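PDB 2WDD: sulfur oxidation protein soxB from Thermus thermophilus, which hydrolyses a sulfur-sulfur bond, probably that of a cysteine S-thiosulfonate, in the Sox sulfur oxidation pathway, and holds two manganese ions. Local coordinates for residues Y187-D192 / E232-A237; F361-V366 / G413-W418; Y433-R438 / Y502-Y507; D22-G27 / N326-V331. All blocks are in the same frame, centred on the assembly; numbering follows the deposited sequence.

In the fold
Four contacts illustrate how one chain is closed by a few distant pairings. Near the N terminus, 22-27 begins contact 4, which is completed only when the outermost strand 323-333 arrives about 300 residues later. Nested inside that loop is contact 1, where 187-192 meets 232-237 and closes an excursion containing strands 202-207 and 210-217. After contact 4 has closed, contact 2 (361-366 with 413-418) and then contact 3 (433-438 with 502-507) follow in series, and no contacts cross. Contact 2 pairs short strands beside helix 526-537, contact 3 longer strands; 413-418 shares with contact 3 the 5'-nucleotidase C-terminal domain. Contacts 3 and 4, centres about 51 Å apart, lie on opposite sides of the chain's centre.

Contact 1 of 4, residues Y187-D192 / E232-A237; sequences YNIVDD and EGLSFA. With TBU (tertiary-butyl alcohol), chain E.
A small two-stranded antiparallel ribbon forms where Val190 and Asp191 run against Ser235 and Leu234. Val190 and Ser235 are its hydrogen-bonded pair: Val190 N gives to Ser235 O at 2.9 Å, and Ser235 N returns to Val190 O at 2.8 Å. Beyond the non-hydrogen-bonded pair Asp191-Leu234, Asp192 N reaches Gly233 O at 2.9 Å, and a water joins Asp192 OD2 to Gly233 N. At the other end the side chain of Asn188 takes over from the backbone. Its CG sits between the backbone N and the carbonyl carbon (chi1 62°), and ND2 donates to Phe236 O at 2.9 Å, tilted from the carbonyl plane. The same ND2 also serves Ser218 O, so an alanine here would probably leave both carbonyls without this shared amide donor. The ribbon lies near the dimanganese site of the metallophosphatase-like domain: the side chain of Phe236 is about 7 Å from that of His163, a manganese ligand. Ile189 runs alongside the Phe236 ring, with Ile189 CD1 3.6 Å from Phe236 CE1, while Trp166 meets the phenyl ring edge-to-face. Phe236 N is turned to the tertiary-butyl alcohol, giving an almost straight bond (179°) of 2.9 Å to its O atom, although the methyls of that molecule are less surely placed.

Contact 2 of 4, residues F361-V366 / G413-W418; sequences FTPLAV and GQAITW
Leu364 puts both methyls on one side of the Trp418 indole. CD1 stands over the face of the five-membered ring, 4.2 Å from its centroid and 14° off the normal, while Leu364 CD2 lies above and beyond the NE1-CD1 rim, 3.8 Å from Trp418 NE1. The two side chains cross obliquely. The indole also meets the rings of His359 and Tyr422. On the preceding residue, Thr417, the hydroxyl OG1 lies between the backbone N and the carbonyl carbon (chi1 69°) and caps a backbone N of helix 418-425. The same rotation turns the methyl the other way, and Thr417 CG2 packs 3.6 Å from Phe361 O. A water links Thr362 O to Trp418 N. Farther along, Pro363 CB touches Ala415 CB at 3.5 Å, and Val366 CG1 rests 3.7 Å from Gly413 O. Two short backbone bonds fix the register, Leu364 N to Ile416 O at 2.8 Å and Ile416 N to Ala365 O at 2.7 Å, whereas Ala365 N is buried without a partner. A G1 beta bulge at Gly413 and Gln414, facing Ser367, starts the antiparallel strand 415-416, which leads through the N-cap Thr417 into helix 418-425; strand 539-540 extends the small mixed sheet on the other side of 365-367.

Contact 3 of 4, residues Y433-R438 / Y502-Y507; sequences YLFYLR and YLAAAY
Phe435 O accepts from Ala504 N at 2.7 Å, the shortest of six backbone bonds that join these antiparallel strands. Phe435 N answers to Ala504 O, and the pairs Tyr433-Ala506 and Leu437-Tyr502 are each joined by two hydrogen bonds in the same way. On one face of the sheet Tyr436 and Leu503 meet: Leu503 CG lies anti to its backbone N (chi1 -177°), and CD1 stands over the centre of the Tyr436 ring, 3.9 Å from its centroid, while Leu503 CB touches Tyr436 CE1 at 3.7 Å. Arg501 adds a cation-pi contact to this ring, so an alanine at Tyr436 would probably leave Leu503 CD1 without its ring face and the arginine without its aromatic mate. Leu434 CD1 packs on Ala505 CB at 3.7 Å on that side too. On the other face the Phe435 ring spans two small residues, with Ala506 CB at its edge, 3.7 Å from Phe435 CZ, and Phe435 CE1 3.9 Å from Ala504 CB. Since strand 501-507 also pairs in parallel with strand 398-401, it is an inner strand, and the ladder belongs to the mixed sheet of the 5'-nucleotidase C-terminal domain.

Contact 4 of 4, residues D22-G27 / N326-V331; sequences DLPPYG and NLRVRV
Arg328 grips Pro24 O end-on with two nitrogens, NH2 at 2.8 Å and NH1 at 2.9 Å from that oxygen. NH2 approaches nearly along the C=O axis, whereas NH1 sits above the carbonyl plane. Tyr26 CB covers the centre of the guanidinium, 3.6 Å from Arg328 CZ. The two side chains run antiparallel past one another, with Arg328 CB over the face of the Tyr26 ring, 4.1 Å from its centroid, while Tyr26 OH reaches Asn326 CB at 3.3 Å. Leu23 CD1 adds an apolar touch on Arg330 CG at 3.9 Å. Farther out, Arg330 NH1 is hydrogen-bonded to Val329 O, and Arg328 CG lies over a face of the Arg330 guanidinium. Asp316, on the adjacent strand 311-320, forms a salt bridge with Arg328 NH2, close to which lies the like-charged Arg314. The carboxylate probably offsets part of that repulsion and helps orient the guanidinium, which in turn ties the outermost strand 323-333 to the neutral carbonyl of Pro24 in the N-terminal loop.

Contact 1 of 4, residues Y187-D192 / E232-A237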
loop_
_atom_site.group_PDB
_atom_site.type_symbol
_atom_site.label_atom_id
_atom_site.label_comp_id
_atom_site.label_asym_id
_atom_site.label_seq_id
_atom_site.Cartn_x
_atom_site.Cartn_y
_atom_site.Cartn_z
ATOM N N TYR A 187 -8.124 3.462 18.025
ATOM C CA TYR A 187 -7.822 3.700 19.433
ATOM C C TYR A 187 -6.841 4.865 19.561
ATOM O O TYR A 187 -6.756 5.513 20.612
ATOM C CB TYR A 187 -7.193 2.445 20.072
ATOM C CG TYR A 187 -5.690 2.358 19.865
ATOM C CD1 TYR A 187 -4.804 2.908 20.791
ATOM C CD2 TYR A 187 -5.163 1.832 18.693
ATOM C CE1 TYR A 187 -3.433 2.880 20.583
ATOM C CE2 TYR A 187 -3.793 1.823 18.461
ATOM C CZ TYR A 187 -2.932 2.337 19.409
ATOM O OH TYR A 187 -1.576 2.332 19.177
ATOM N N ASN A 188 -6.090 5.128 18.489
ATOM C CA ASN A 188 -4.984 6.069 18.543
ATOM C C ASN A 188 -5.131 7.510 18.067
ATOM O O ASN A 188 -4.219 8.307 18.282
ATOM C CB ASN A 188 -3.711 5.449 17.947
ATOM C CG ASN A 188 -3.863 5.076 16.478
ATOM O OD1 ASN A 188 -4.895 4.546 16.046
ATOM N ND2 ASN A 188 -2.825 5.364 15.695
ATOM N N ILE A 189 -6.231 7.832 17.401
ATOM C CA ILE A 189 -6.432 9.192 16.912
ATOM C C ILE A 189 -7.055 9.976 18.063
ATOM O O ILE A 189 -8.193 9.718 18.450
ATOM C CB ILE A 189 -7.300 9.220 15.649
ATOM C CG1 ILE A 189 -6.614 8.419 14.530
ATOM C CG2 ILE A 189 -7.525 10.668 15.168
ATOM C CD1 ILE A 189 -7.469 8.199 13.305
ATOM N N VAL A 190 -6.285 10.902 18.625
ATOM C CA VAL A 190 -6.741 11.675 19.777
ATOM C C VAL A 190 -6.493 13.152 19.541
ATOM O O VAL A 190 -5.708 13.536 18.676
ATOM C CB VAL A 190 -6.031 11.204 21.075
ATOM C CG1 VAL A 190 -6.204 9.689 21.274
ATOM C CG2 VAL A 190 -4.540 11.586 21.060
ATOM N N ASP A 191 -7.142 13.987 20.339
ATOM C CA ASP A 191 -6.918 15.418 20.225
ATOM C C ASP A 191 -5.524 15.700 20.774
ATOM O O ASP A 191 -5.120 15.114 21.782
ATOM C CB ASP A 191 -7.943 16.172 21.067
ATOM C CG ASP A 191 -7.668 17.641 21.091
ATOM O OD1 ASP A 191 -7.878 18.280 20.044
ATOM O OD2 ASP A 191 -7.112 18.116 22.103
ATOM N N ASP A 192 -4.770 16.567 20.103
ATOM C CA ASP A 192 -3.391 16.821 20.503
ATOM C C ASP A 192 -3.151 17.685 21.740
ATOM O O ASP A 192 -2.017 17.816 22.211
ATOM C CB ASP A 192 -2.531 17.261 19.309
ATOM C CG ASP A 192 -2.787 18.702 18.886
ATOM O OD1 ASP A 192 -3.720 19.346 19.413
ATOM O OD2 ASP A 192 -2.046 19.188 18.005
ATOM N N GLU A 232 -3.713 18.825 11.518
ATOM C CA GLU A 232 -3.492 19.744 12.628
ATOM C C GLU A 232 -4.569 19.562 13.697
ATOM O O GLU A 232 -5.754 19.468 13.386
ATOM C CB GLU A 232 -3.440 21.192 12.133
ATOM C CG GLU A 232 -4.730 21.703 11.531
ATOM C CD GLU A 232 -4.501 22.905 10.629
ATOM O OE1 GLU A 232 -4.924 22.862 9.453
ATOM O OE2 GLU A 232 -3.865 23.880 11.088
ATOM N N GLY A 233 -4.143 19.464 14.953
ATOM C CA GLY A 233 -5.058 19.284 16.069
ATOM C C GLY A 233 -5.188 17.833 16.475
ATOM O O GLY A 233 -5.753 17.517 17.524
ATOM N N LEU A 234 -4.651 16.945 15.645
ATOM C CA LEU A 234 -4.711 15.516 15.925
ATOM C C LEU A 234 -3.359 14.893 16.231
ATOM O O LEU A 234 -2.334 15.297 15.671
ATOM C CB LEU A 234 -5.287 14.782 14.720
ATOM C CG LEU A 234 -6.674 15.228 14.266
ATOM C CD1 LEU A 234 -7.109 14.487 13.004
ATOM C CD2 LEU A 234 -7.657 15.009 15.394
ATOM N N SER A 235 -3.382 13.855 17.066
ATOM C CA SER A 235 -2.208 13.038 17.343
ATOM C C SER A 235 -2.609 11.612 16.951
ATOM O O SER A 235 -3.734 11.196 17.208
ATOM C CB SER A 235 -1.846 13.056 18.819
ATOM O OG SER A 235 -0.795 12.133 19.064
ATOM N N PHE A 236 -1.692 10.879 16.323
ATOM C CA PHE A 236 -1.935 9.503 15.881
ATOM C C PHE A 236 -0.937 8.575 16.585
ATOM O O PHE A 236 -0.810 7.394 16.240
ATOM C CB PHE A 236 -1.643 9.404 14.371
ATOM C CG PHE A 236 -2.725 9.952 13.495
ATOM C CD1 PHE A 236 -3.504 9.099 12.730
ATOM C CD2 PHE A 236 -2.925 11.321 13.374
ATOM C CE1 PHE A 236 -4.493 9.588 11.908
ATOM C CE2 PHE A 236 -3.936 11.811 12.557
ATOM C CZ PHE A 236 -4.729 10.939 11.839
ATOM N N ALA A 237 -0.146 9.135 17.493
ATOM C CA ALA A 237 0.935 8.382 18.127
ATOM C C ALA A 237 0.609 6.962 18.574
ATOM O O ALA A 237 -0.454 6.703 19.135
ATOM C CB ALA A 237 1.533 9.172 19.288
HETATM O O TBU E . 0.910 12.059 15.829
HETATM C C TBU E . 2.027 12.397 16.685
HETATM C C1 TBU E . 1.537 13.078 17.936
HETATM C C2 TBU E . 2.860 11.198 17.160
HETATM C C3 TBU E . 2.934 13.360 15.936
HETATM O O HOH W 1 -2.386 8.196 20.287
HETATM O O HOH W 2 -1.119 18.700 15.503
#

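Contact 2 of 4, residues F361-V366 / G413-W418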
loop_
_atom_site.group_PDB
_atom_site.type_symbol
_atom_site.label_atom_id
_atom_site.label_comp_id
_atom_site.label_asym_id
_atom_site.label_seq_id
_atom_site.Cartn_x
_atom_site.Cartn_y
_atom_site.Cartn_z
ATOM N N PHE A 361 -9.572 7.544 -19.828
ATOM C CA PHE A 361 -9.191 6.359 -20.592
ATOM C C PHE A 361 -8.587 6.448 -21.989
ATOM O O PHE A 361 -8.176 5.429 -22.546
ATOM C CB PHE A 361 -10.312 5.322 -20.540
ATOM C CG PHE A 361 -10.882 5.134 -19.160
ATOM C CD1 PHE A 361 -10.148 4.483 -18.178
ATOM C CD2 PHE A 361 -12.111 5.679 -18.824
ATOM C CE1 PHE A 361 -10.654 4.339 -16.896
ATOM C CE2 PHE A 361 -12.618 5.540 -17.543
ATOM C CZ PHE A 361 -11.887 4.872 -16.579
ATOM N N THR A 362 -8.490 7.644 -22.552
ATOM C CA THR A 362 -7.863 7.765 -23.862
ATOM C C THR A 362 -6.372 7.487 -23.700
ATOM O O THR A 362 -5.751 7.926 -22.732
ATOM C CB THR A 362 -8.117 9.141 -24.500
ATOM O OG1 THR A 362 -9.525 9.391 -24.542
ATOM C CG2 THR A 362 -7.556 9.178 -25.922
ATOM N N PRO A 363 -5.781 6.745 -24.644
ATOM C CA PRO A 363 -4.349 6.484 -24.463
ATOM C C PRO A 363 -3.510 7.749 -24.573
ATOM O O PRO A 363 -3.741 8.592 -25.450
ATOM C CB PRO A 363 -4.008 5.540 -25.626
ATOM C CG PRO A 363 -5.309 4.950 -26.042
ATOM C CD PRO A 363 -6.336 6.012 -25.794
ATOM N N LEU A 364 -2.532 7.873 -23.682
ATOM C CA LEU A 364 -1.597 8.980 -23.718
ATOM C C LEU A 364 -0.368 8.513 -24.490
ATOM O O LEU A 364 0.204 9.257 -25.284
ATOM C CB LEU A 364 -1.196 9.402 -22.308
ATOM C CG LEU A 364 -2.250 10.103 -21.456
ATOM C CD1 LEU A 364 -1.751 10.191 -20.029
ATOM C CD2 LEU A 364 -2.529 11.503 -22.016
ATOM N N ALA A 365 0.022 7.263 -24.260
ATOM C CA ALA A 365 1.157 6.675 -24.955
ATOM C C ALA A 365 1.085 5.175 -24.766
ATOM O O ALA A 365 0.349 4.691 -23.911
ATOM C CB ALA A 365 2.478 7.201 -24.382
ATOM N N VAL A 366 1.846 4.445 -25.566
ATOM C CA VAL A 366 1.912 2.993 -25.427
ATOM C C VAL A 366 3.237 2.607 -24.779
ATOM O O VAL A 366 4.298 3.111 -25.162
ATOM C CB VAL A 366 1.735 2.286 -26.785
ATOM C CG1 VAL A 366 2.083 0.793 -26.669
ATOM C CG2 VAL A 366 0.313 2.473 -27.276
ATOM N N GLY A 413 2.950 -3.381 -24.410
ATOM C CA GLY A 413 1.961 -3.100 -25.432
ATOM C C GLY A 413 0.715 -2.397 -24.932
ATOM O O GLY A 413 -0.163 -2.041 -25.722
ATOM N N GLN A 414 0.631 -2.181 -23.619
ATOM C CA GLN A 414 -0.531 -1.537 -23.023
ATOM C C GLN A 414 -0.440 -0.013 -23.061
ATOM O O GLN A 414 0.636 0.557 -22.898
ATOM C CB GLN A 414 -0.755 -2.035 -21.583
ATOM C CG GLN A 414 -1.984 -1.434 -20.919
ATOM C CD GLN A 414 -2.259 -1.974 -19.518
ATOM O OE1 GLN A 414 -1.417 -2.638 -18.908
ATOM N NE2 GLN A 414 -3.439 -1.670 -18.997
ATOM N N ALA A 415 -1.573 0.639 -23.292
ATOM C CA ALA A 415 -1.612 2.091 -23.322
ATOM C C ALA A 415 -1.664 2.649 -21.904
ATOM O O ALA A 415 -2.390 2.129 -21.047
ATOM C CB ALA A 415 -2.830 2.572 -24.122
ATOM N N ILE A 416 -0.890 3.707 -21.670
ATOM C CA ILE A 416 -0.896 4.433 -20.401
ATOM C C ILE A 416 -1.994 5.488 -20.510
ATOM O O ILE A 416 -2.035 6.247 -21.484
ATOM C CB ILE A 416 0.452 5.119 -20.126
ATOM C CG1 ILE A 416 1.599 4.110 -20.144
ATOM C CG2 ILE A 416 0.405 5.889 -18.798
ATOM C CD1 ILE A 416 2.977 4.748 -20.217
ATOM N N THR A 417 -2.854 5.551 -19.502
ATOM C CA THR A 417 -3.973 6.491 -19.495
ATOM C C THR A 417 -3.884 7.434 -18.310
ATOM O O THR A 417 -3.057 7.249 -17.408
ATOM C CB THR A 417 -5.305 5.733 -19.424
ATOM O OG1 THR A 417 -5.423 5.132 -18.126
ATOM C CG2 THR A 417 -5.372 4.649 -20.498
ATOM N N TRP A 418 -4.742 8.448 -18.304
ATOM C CA TRP A 418 -4.775 9.372 -17.181
ATOM C C TRP A 418 -5.116 8.601 -15.908
ATOM O O TRP A 418 -4.583 8.895 -14.838
ATOM C CB TRP A 418 -5.799 10.482 -17.414
ATOM C CG TRP A 418 -5.191 11.728 -17.960
ATOM C CD1 TRP A 418 -5.261 12.186 -19.245
ATOM C CD2 TRP A 418 -4.428 12.688 -17.228
ATOM N NE1 TRP A 418 -4.575 13.369 -19.359
ATOM C CE2 TRP A 418 -4.061 13.708 -18.133
ATOM C CE3 TRP A 418 -4.009 12.780 -15.898
ATOM C CZ2 TRP A 418 -3.303 14.811 -17.744
ATOM C CZ3 TRP A 418 -3.277 13.881 -15.508
ATOM C CH2 TRP A 418 -2.928 14.885 -16.430
HETATM O O HOH W 3 -6.123 9.240 -20.600
#

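Contact 3 of 4, residues Y433-R438 / Y502-Y507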
loop_
_atom_site.group_PDB
_atom_site.type_symbol
_atom_site.label_atom_id
_atom_site.label_comp_id
_atom_site.label_asym_id
_atom_site.label_seq_id
_atom_site.Cartn_x
_atom_site.Cartn_y
_atom_site.Cartn_z
ATOM N N TYR A 433 8.661 19.761 -7.400
ATOM C CA TYR A 433 9.493 20.879 -6.964
ATOM C C TYR A 433 10.879 20.751 -7.582
ATOM O O TYR A 433 11.418 19.649 -7.647
ATOM C CB TYR A 433 9.644 20.855 -5.444
ATOM C CG TYR A 433 8.360 21.124 -4.708
ATOM C CD1 TYR A 433 7.924 22.419 -4.498
ATOM C CD2 TYR A 433 7.548 20.082 -4.283
ATOM C CE1 TYR A 433 6.734 22.678 -3.837
ATOM C CE2 TYR A 433 6.369 20.326 -3.608
ATOM C CZ TYR A 433 5.964 21.628 -3.388
ATOM O OH TYR A 433 4.770 21.881 -2.739
ATOM N N LEU A 434 11.460 21.879 -8.002
ATOM C CA LEU A 434 12.825 21.925 -8.544
ATOM C C LEU A 434 13.643 22.775 -7.574
ATOM O O LEU A 434 13.242 23.887 -7.223
ATOM C CB LEU A 434 12.842 22.564 -9.946
ATOM C CG LEU A 434 12.813 21.601 -11.141
ATOM C CD1 LEU A 434 11.696 20.584 -11.038
ATOM C CD2 LEU A 434 12.736 22.336 -12.480
ATOM N N PHE A 435 14.760 22.238 -7.106
ATOM C CA PHE A 435 15.550 22.935 -6.100
ATOM C C PHE A 435 16.965 22.393 -6.072
ATOM O O PHE A 435 17.203 21.238 -6.430
ATOM C CB PHE A 435 14.898 22.750 -4.722
ATOM C CG PHE A 435 14.618 21.309 -4.384
ATOM C CD1 PHE A 435 15.563 20.531 -3.732
ATOM C CD2 PHE A 435 13.454 20.705 -4.831
ATOM C CE1 PHE A 435 15.319 19.174 -3.477
ATOM C CE2 PHE A 435 13.206 19.360 -4.592
ATOM C CZ PHE A 435 14.137 18.595 -3.915
ATOM N N TYR A 436 17.900 23.211 -5.596
ATOM C CA TYR A 436 19.285 22.784 -5.503
ATOM C C TYR A 436 19.572 22.084 -4.187
ATOM O O TYR A 436 19.094 22.499 -3.124
ATOM C CB TYR A 436 20.262 23.964 -5.673
ATOM C CG TYR A 436 20.203 24.592 -7.042
ATOM C CD1 TYR A 436 20.901 24.036 -8.106
ATOM C CD2 TYR A 436 19.350 25.658 -7.295
ATOM C CE1 TYR A 436 20.820 24.582 -9.379
ATOM C CE2 TYR A 436 19.266 26.221 -8.566
ATOM C CZ TYR A 436 19.992 25.667 -9.600
ATOM O OH TYR A 436 19.898 26.213 -10.862
ATOM N N LEU A 437 20.398 21.054 -4.269
ATOM C CA LEU A 437 20.873 20.337 -3.096
ATOM C C LEU A 437 22.382 20.254 -3.221
ATOM O O LEU A 437 22.896 20.011 -4.305
ATOM C CB LEU A 437 20.348 18.896 -3.089
ATOM C CG LEU A 437 18.891 18.651 -2.711
ATOM C CD1 LEU A 437 18.583 17.151 -2.786
ATOM C CD2 LEU A 437 18.554 19.194 -1.325
ATOM N N ARG A 438 23.096 20.399 -2.112
ATOM C CA ARG A 438 24.531 20.193 -2.149
ATOM C C ARG A 438 24.745 18.684 -2.222
ATOM O O ARG A 438 23.899 17.911 -1.742
ATOM C CB ARG A 438 25.175 20.739 -0.873
ATOM C CG ARG A 438 25.080 22.253 -0.776
ATOM C CD ARG A 438 25.521 22.738 0.593
ATOM N NE ARG A 438 24.475 22.572 1.593
ATOM C CZ ARG A 438 24.480 21.633 2.533
ATOM N NH1 ARG A 438 25.479 20.763 2.599
ATOM N NH2 ARG A 438 23.481 21.563 3.397
ATOM N N TYR A 502 23.670 20.687 -6.935
ATOM C CA TYR A 502 23.055 19.941 -8.023
ATOM C C TYR A 502 21.593 20.341 -8.108
ATOM O O TYR A 502 20.935 20.526 -7.074
ATOM C CB TYR A 502 23.109 18.442 -7.722
ATOM C CG TYR A 502 24.492 17.835 -7.732
ATOM C CD1 TYR A 502 24.995 17.226 -8.876
ATOM C CD2 TYR A 502 25.272 17.818 -6.583
ATOM C CE1 TYR A 502 26.253 16.657 -8.889
ATOM C CE2 TYR A 502 26.540 17.245 -6.583
ATOM C CZ TYR A 502 27.022 16.666 -7.741
ATOM O OH TYR A 502 28.264 16.072 -7.752
ATOM N N LEU A 503 21.064 20.456 -9.321
ATOM C CA LEU A 503 19.642 20.765 -9.459
ATOM C C LEU A 503 18.861 19.465 -9.318
ATOM O O LEU A 503 19.085 18.497 -10.059
ATOM C CB LEU A 503 19.310 21.454 -10.783
ATOM C CG LEU A 503 17.836 21.852 -10.916
ATOM C CD1 LEU A 503 17.398 22.802 -9.805
ATOM C CD2 LEU A 503 17.551 22.461 -12.281
ATOM N N ALA A 504 17.967 19.448 -8.338
ATOM C CA ALA A 504 17.174 18.277 -8.041
ATOM C C ALA A 504 15.710 18.533 -8.330
ATOM O O ALA A 504 15.259 19.676 -8.412
ATOM C CB ALA A 504 17.336 17.882 -6.579
ATOM N N ALA A 505 14.962 17.449 -8.469
ATOM C CA ALA A 505 13.519 17.548 -8.627
ATOM C C ALA A 505 12.933 16.490 -7.710
ATOM O O ALA A 505 13.547 15.457 -7.494
ATOM C CB ALA A 505 13.099 17.296 -10.075
ATOM N N ALA A 506 11.785 16.777 -7.110
ATOM C CA ALA A 506 11.156 15.804 -6.213
ATOM C C ALA A 506 9.672 16.066 -6.158
ATOM O O ALA A 506 9.234 17.199 -6.323
ATOM C CB ALA A 506 11.747 15.918 -4.808
ATOM N N TYR A 507 8.898 15.022 -5.888
ATOM C CA TYR A 507 7.464 15.175 -5.702
ATOM C C TYR A 507 7.012 14.105 -4.705
ATOM O O TYR A 507 7.706 13.099 -4.506
ATOM C CB TYR A 507 6.699 15.026 -7.031
ATOM C CG TYR A 507 6.630 13.610 -7.550
ATOM C CD1 TYR A 507 5.509 12.825 -7.304
ATOM C CD2 TYR A 507 7.643 13.078 -8.347
ATOM C CE1 TYR A 507 5.410 11.542 -7.783
ATOM C CE2 TYR A 507 7.565 11.762 -8.815
ATOM C CZ TYR A 507 6.426 11.010 -8.531
ATOM O OH TYR A 507 6.277 9.719 -8.990
#

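Contact 4 of 4, residues D22-G27 / N326-V331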
loop_
_atom_site.group_PDB
_atom_site.type_symbol
_atom_site.label_atom_id
_atom_site.label_comp_id
_atom_site.label_asym_id
_atom_site.label_seq_id
_atom_site.Cartn_x
_atom_site.Cartn_y
_atom_site.Cartn_z
ATOM N N ASP A 22 -15.137 -21.791 -4.051
ATOM C CA ASP A 22 -16.079 -22.732 -3.446
ATOM C C ASP A 22 -15.499 -23.404 -2.207
ATOM O O ASP A 22 -15.020 -24.535 -2.268
ATOM C CB ASP A 22 -16.521 -23.787 -4.464
ATOM C CG ASP A 22 -17.666 -24.647 -3.953
ATOM O OD1 ASP A 22 -18.455 -24.157 -3.120
ATOM O OD2 ASP A 22 -17.775 -25.813 -4.387
ATOM N N LEU A 23 -15.558 -22.701 -1.080
ATOM C CA LEU A 23 -15.030 -23.206 0.181
ATOM C C LEU A 23 -16.109 -23.774 1.092
ATOM O O LEU A 23 -17.187 -23.207 1.224
ATOM C CB LEU A 23 -14.308 -22.078 0.928
ATOM C CG LEU A 23 -12.970 -21.578 0.386
ATOM C CD1 LEU A 23 -12.668 -20.204 0.980
ATOM C CD2 LEU A 23 -11.860 -22.558 0.731
ATOM N N PRO A 24 -15.800 -24.879 1.784
ATOM C CA PRO A 24 -16.762 -25.463 2.723
ATOM C C PRO A 24 -16.834 -24.600 3.977
ATOM O O PRO A 24 -15.957 -23.769 4.220
ATOM C CB PRO A 24 -16.145 -26.827 3.054
ATOM C CG PRO A 24 -14.698 -26.688 2.749
ATOM C CD PRO A 24 -14.609 -25.728 1.603
ATOM N N PRO A 25 -17.884 -24.783 4.791
ATOM C CA PRO A 25 -18.017 -23.984 6.015
ATOM C C PRO A 25 -16.895 -24.286 7.004
ATOM O O PRO A 25 -16.320 -25.373 6.990
ATOM C CB PRO A 25 -19.360 -24.452 6.600
ATOM C CG PRO A 25 -20.093 -25.070 5.452
ATOM C CD PRO A 25 -19.036 -25.675 4.579
ATOM N N TYR A 26 -16.588 -23.316 7.859
ATOM C CA TYR A 26 -15.579 -23.484 8.893
ATOM C C TYR A 26 -15.755 -22.432 9.977
ATOM O O TYR A 26 -15.773 -21.238 9.692
ATOM C CB TYR A 26 -14.159 -23.378 8.323
ATOM C CG TYR A 26 -13.074 -23.640 9.357
ATOM C CD1 TYR A 26 -12.479 -24.893 9.468
ATOM C CD2 TYR A 26 -12.678 -22.650 10.250
ATOM C CE1 TYR A 26 -11.511 -25.147 10.428
ATOM C CE2 TYR A 26 -11.704 -22.894 11.212
ATOM C CZ TYR A 26 -11.121 -24.140 11.291
ATOM O OH TYR A 26 -10.142 -24.386 12.229
ATOM N N GLY A 27 -15.880 -22.884 11.219
ATOM C CA GLY A 27 -15.957 -22.004 12.367
ATOM C C GLY A 27 -17.250 -21.275 12.671
ATOM O O GLY A 27 -18.317 -21.573 12.118
ATOM N N ASN A 326 -8.871 -21.917 16.607
ATOM C CA ASN A 326 -8.241 -22.244 15.345
ATOM C C ASN A 326 -8.795 -21.326 14.263
ATOM O O ASN A 326 -9.790 -20.634 14.470
ATOM C CB ASN A 326 -8.486 -23.711 14.984
ATOM C CG ASN A 326 -7.284 -24.352 14.309
ATOM O OD1 ASN A 326 -6.546 -23.693 13.578
ATOM N ND2 ASN A 326 -7.080 -25.647 14.551
ATOM N N LEU A 327 -8.140 -21.316 13.111
ATOM C CA LEU A 327 -8.595 -20.470 12.015
ATOM C C LEU A 327 -8.211 -21.029 10.666
ATOM O O LEU A 327 -7.239 -21.778 10.537
ATOM C CB LEU A 327 -8.027 -19.052 12.155
ATOM C CG LEU A 327 -6.552 -18.844 11.786
ATOM C CD1 LEU A 327 -6.206 -17.347 11.915
ATOM C CD2 LEU A 327 -5.647 -19.685 12.657
ATOM N N ARG A 328 -8.968 -20.636 9.655
ATOM C CA ARG A 328 -8.672 -21.006 8.288
ATOM C C ARG A 328 -8.513 -19.701 7.507
ATOM O O ARG A 328 -9.381 -18.840 7.553
ATOM C CB ARG A 328 -9.794 -21.843 7.685
ATOM C CG ARG A 328 -9.472 -22.336 6.285
ATOM C CD ARG A 328 -10.628 -23.105 5.673
ATOM N NE ARG A 328 -11.790 -22.250 5.444
ATOM C CZ ARG A 328 -12.974 -22.688 5.027
ATOM N NH1 ARG A 328 -13.159 -23.977 4.766
ATOM N NH2 ARG A 328 -13.970 -21.831 4.860
ATOM N N VAL A 329 -7.393 -19.559 6.812
ATOM C CA VAL A 329 -7.112 -18.352 6.049
ATOM C C VAL A 329 -7.020 -18.723 4.583
ATOM O O VAL A 329 -6.320 -19.673 4.212
ATOM C CB VAL A 329 -5.769 -17.730 6.503
ATOM C CG1 VAL A 329 -5.367 -16.577 5.587
ATOM C CG2 VAL A 329 -5.828 -17.297 7.970
ATOM N N ARG A 330 -7.722 -17.973 3.742
ATOM C CA ARG A 330 -7.651 -18.185 2.312
ATOM C C ARG A 330 -7.533 -16.847 1.614
ATOM O O ARG A 330 -8.350 -15.963 1.829
ATOM C CB ARG A 330 -8.881 -18.925 1.792
ATOM C CG ARG A 330 -8.965 -20.366 2.272
ATOM C CD ARG A 330 -7.853 -21.217 1.674
ATOM N NE ARG A 330 -8.007 -22.627 2.035
ATOM C CZ ARG A 330 -7.437 -23.181 3.099
ATOM N NH1 ARG A 330 -6.672 -22.447 3.894
ATOM N NH2 ARG A 330 -7.628 -24.468 3.369
ATOM N N VAL A 331 -6.522 -16.721 0.764
ATOM C CA VAL A 331 -6.350 -15.530 -0.053
ATOM C C VAL A 331 -7.161 -15.795 -1.312
ATOM O O VAL A 331 -6.823 -16.690 -2.096
ATOM C CB VAL A 331 -4.858 -15.323 -0.406
ATOM C CG1 VAL A 331 -4.713 -14.225 -1.486
ATOM C CG2 VAL A 331 -4.054 -14.973 0.854
#